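Local coordinates for hypothetical protein (PDB 1YB3), which is of unknown function but is a conserved DUF3201-family protein of the hyperthermophile Pyrococcus furiosus, at residues 107-112 / 120-125. Sequence-based numbering, arbitrary orientation.
Sequences EKLFIY and DFYNFE
The backbone of I111 meets F121 and Y122 in a classic beta bulge, a worked example of how an antiparallel hairpin absorbs one extra residue. I111 O accepts two N-H groups, from F121 N at 2.7 Å and from Y122 N at 3.0 Å, the latter in the carbonyl plane on a lone pair. I111 N returns a nearly straight bond to Y122 O (2.9 Å). I111 CD1 rests on Y122 CB at 3.8 Å, while L109 CD2 touches the same tyrosine's ring at CE2, the L109 and Y122 side chains crossing at about a right angle. At F124 the backbone pairing weakens, its N reaching L109 O only through a weak bond, yet its ring is closely packed. Its chi1 of 82° puts CG between the backbone N and carbonyl carbon. K108 CA stands over the centre of one ring face, 3.6 Å from the centroid, in a CH-pi contact, and the ring meets the face of F110 edge-on in an offset edge-to-face pair, planes at 89°. An alanine at F124 would probably leave K108 CA and the F110 face without their aromatic partner, opening a gap beside the lysine. The loose, solvent side holds the E107 side chain and the end of K108, both leading away, and exposed E125, whose N closes an Asx turn with N123 OD1. Within the large antiparallel sheet, 108-112 lies between 144-150 and the outermost strand 120-123; helix 130-138 packs on F121 and Y122, and W58 and Y53 meet F110.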
loop_
_atom_site.group_PDB
_atom_site.type_symbol
_atom_site.label_atom_id
_atom_site.label_comp_id
_atom_site.label_asym_id
_atom_site.label_seq_id
_atom_site.Cartn_x
_atom_site.Cartn_y
_atom_site.Cartn_z
ATOM N N GLU A 107 10.223 3.699 -3.004
ATOM C CA GLU A 107 11.203 3.394 -1.962
ATOM C C GLU A 107 10.747 2.273 -1.007
ATOM O O GLU A 107 11.300 1.179 -1.055
ATOM C CB GLU A 107 11.588 4.660 -1.184
ATOM C CG GLU A 107 12.599 4.411 -0.081
ATOM C CD GLU A 107 12.970 5.669 0.670
ATOM O OE1 GLU A 107 13.438 6.629 0.014
ATOM O OE2 GLU A 107 12.810 5.704 1.919
ATOM N N LYS A 108 9.726 2.541 -0.177
ATOM C CA LYS A 108 9.276 1.580 0.853
ATOM C C LYS A 108 8.164 0.715 0.290
ATOM O O LYS A 108 6.993 0.860 0.677
ATOM C CB LYS A 108 8.822 2.318 2.129
ATOM C CG LYS A 108 9.928 3.172 2.758
ATOM C CD LYS A 108 9.485 3.781 4.077
ATOM C CE LYS A 108 10.447 4.880 4.506
ATOM N NZ LYS A 108 9.995 5.541 5.764
ATOM N N LEU A 109 8.549 -0.157 -0.637
ATOM C CA LEU A 109 7.637 -1.018 -1.380
ATOM C C LEU A 109 7.620 -2.441 -0.858
ATOM O O LEU A 109 8.667 -3.025 -0.559
ATOM C CB LEU A 109 8.068 -1.046 -2.857
ATOM C CG LEU A 109 7.350 -1.994 -3.814
ATOM C CD1 LEU A 109 5.934 -1.496 -4.070
ATOM C CD2 LEU A 109 8.139 -2.084 -5.116
ATOM N N PHE A 110 6.419 -2.993 -0.794
ATOM C CA PHE A 110 6.197 -4.416 -0.527
ATOM C C PHE A 110 5.317 -4.979 -1.638
ATOM O O PHE A 110 4.358 -4.338 -2.075
ATOM C CB PHE A 110 5.468 -4.620 0.818
ATOM C CG PHE A 110 6.222 -4.098 2.024
ATOM C CD1 PHE A 110 6.970 -4.964 2.814
ATOM C CD2 PHE A 110 6.176 -2.749 2.370
ATOM C CE1 PHE A 110 7.667 -4.478 3.955
ATOM C CE2 PHE A 110 6.855 -2.252 3.486
ATOM C CZ PHE A 110 7.614 -3.129 4.282
ATOM N N ILE A 111 5.619 -6.200 -2.077
ATOM C CA ILE A 111 4.752 -6.884 -3.032
ATOM C C ILE A 111 4.433 -8.241 -2.421
ATOM O O ILE A 111 5.354 -8.980 -2.066
ATOM C CB ILE A 111 5.450 -7.108 -4.384
ATOM C CG1 ILE A 111 6.006 -5.783 -4.932
ATOM C CG2 ILE A 111 4.501 -7.762 -5.392
ATOM C CD1 ILE A 111 6.908 -5.962 -6.181
ATOM N N TYR A 112 3.149 -8.529 -2.288
ATOM C CA TYR A 112 2.701 -9.705 -1.521
ATOM C C TYR A 112 1.390 -10.252 -2.035
ATOM O O TYR A 112 0.655 -9.552 -2.706
ATOM C CB TYR A 112 2.620 -9.376 -0.017
ATOM C CG TYR A 112 1.779 -8.174 0.387
ATOM C CD1 TYR A 112 0.390 -8.268 0.525
ATOM C CD2 TYR A 112 2.390 -6.939 0.660
ATOM C CE1 TYR A 112 -0.387 -7.143 0.925
ATOM C CE2 TYR A 112 1.637 -5.823 1.060
ATOM C CZ TYR A 112 0.251 -5.928 1.184
ATOM O OH TYR A 112 -0.502 -4.831 1.582
ATOM N N ASP A 120 5.179 -12.937 0.936
ATOM C CA ASP A 120 5.966 -11.794 0.483
ATOM C C ASP A 120 6.830 -12.096 -0.742
ATOM O O ASP A 120 7.770 -12.896 -0.686
ATOM C CB ASP A 120 6.771 -11.178 1.625
ATOM C CG ASP A 120 7.318 -9.816 1.270
ATOM O OD1 ASP A 120 6.525 -8.834 1.198
ATOM O OD2 ASP A 120 8.547 -9.735 1.059
ATOM N N PHE A 121 6.519 -11.424 -1.846
ATOM C CA PHE A 121 7.299 -11.548 -3.073
ATOM C C PHE A 121 8.504 -10.603 -3.102
ATOM O O PHE A 121 9.572 -10.960 -3.625
ATOM C CB PHE A 121 6.410 -11.307 -4.299
ATOM C CG PHE A 121 5.295 -12.295 -4.446
ATOM C CD1 PHE A 121 5.556 -13.621 -4.818
ATOM C CD2 PHE A 121 3.971 -11.907 -4.218
ATOM C CE1 PHE A 121 4.508 -14.535 -4.955
ATOM C CE2 PHE A 121 2.921 -12.821 -4.353
ATOM C CZ PHE A 121 3.192 -14.131 -4.735
ATOM N N TYR A 122 8.319 -9.403 -2.545
ATOM C CA TYR A 122 9.365 -8.390 -2.468
ATOM C C TYR A 122 9.175 -7.612 -1.177
ATOM O O TYR A 122 8.047 -7.234 -0.825
ATOM C CB TYR A 122 9.286 -7.443 -3.678
ATOM C CG TYR A 122 10.279 -6.295 -3.666
ATOM C CD1 TYR A 122 11.561 -6.439 -4.224
ATOM C CD2 TYR A 122 9.927 -5.053 -3.123
ATOM C CE1 TYR A 122 12.470 -5.370 -4.215
ATOM C CE2 TYR A 122 10.816 -3.993 -3.104
ATOM C CZ TYR A 122 12.084 -4.144 -3.658
ATOM O OH TYR A 122 12.950 -3.070 -3.643
ATOM N N ASN A 123 10.279 -7.405 -0.467
ATOM C CA ASN A 123 10.342 -6.560 0.721
ATOM C C ASN A 123 11.538 -5.644 0.529
ATOM O O ASN A 123 12.666 -6.129 0.394
ATOM C CB ASN A 123 10.523 -7.431 1.980
ATOM C CG ASN A 123 10.416 -6.637 3.271
ATOM O OD1 ASN A 123 10.908 -5.531 3.366
ATOM N ND2 ASN A 123 9.786 -7.229 4.289
ATOM N N PHE A 124 11.302 -4.331 0.504
ATOM C CA PHE A 124 12.367 -3.358 0.190
ATOM C C PHE A 124 13.504 -3.358 1.217
ATOM O O PHE A 124 14.603 -2.870 0.933
ATOM C CB PHE A 124 11.784 -1.945 0.095
ATOM C CG PHE A 124 11.605 -1.270 1.428
ATOM C CD1 PHE A 124 12.567 -0.372 1.905
ATOM C CD2 PHE A 124 10.462 -1.514 2.203
ATOM C CE1 PHE A 124 12.397 0.276 3.148
ATOM C CE2 PHE A 124 10.273 -0.873 3.437
ATOM C CZ PHE A 124 11.252 0.026 3.914
ATOM N N GLU A 125 13.221 -3.856 2.419
ATOM C CA GLU A 125 14.234 -3.919 3.476
ATOM C C GLU A 125 15.267 -5.011 3.218
ATOM O O GLU A 125 16.401 -4.928 3.704
ATOM C CB GLU A 125 13.585 -4.106 4.842
ATOM C CG GLU A 125 12.730 -2.932 5.253
ATOM C CD GLU A 125 12.942 -2.536 6.688
ATOM O OE1 GLU A 125 13.246 -3.427 7.516
ATOM O OE2 GLU A 125 12.812 -1.328 6.987
#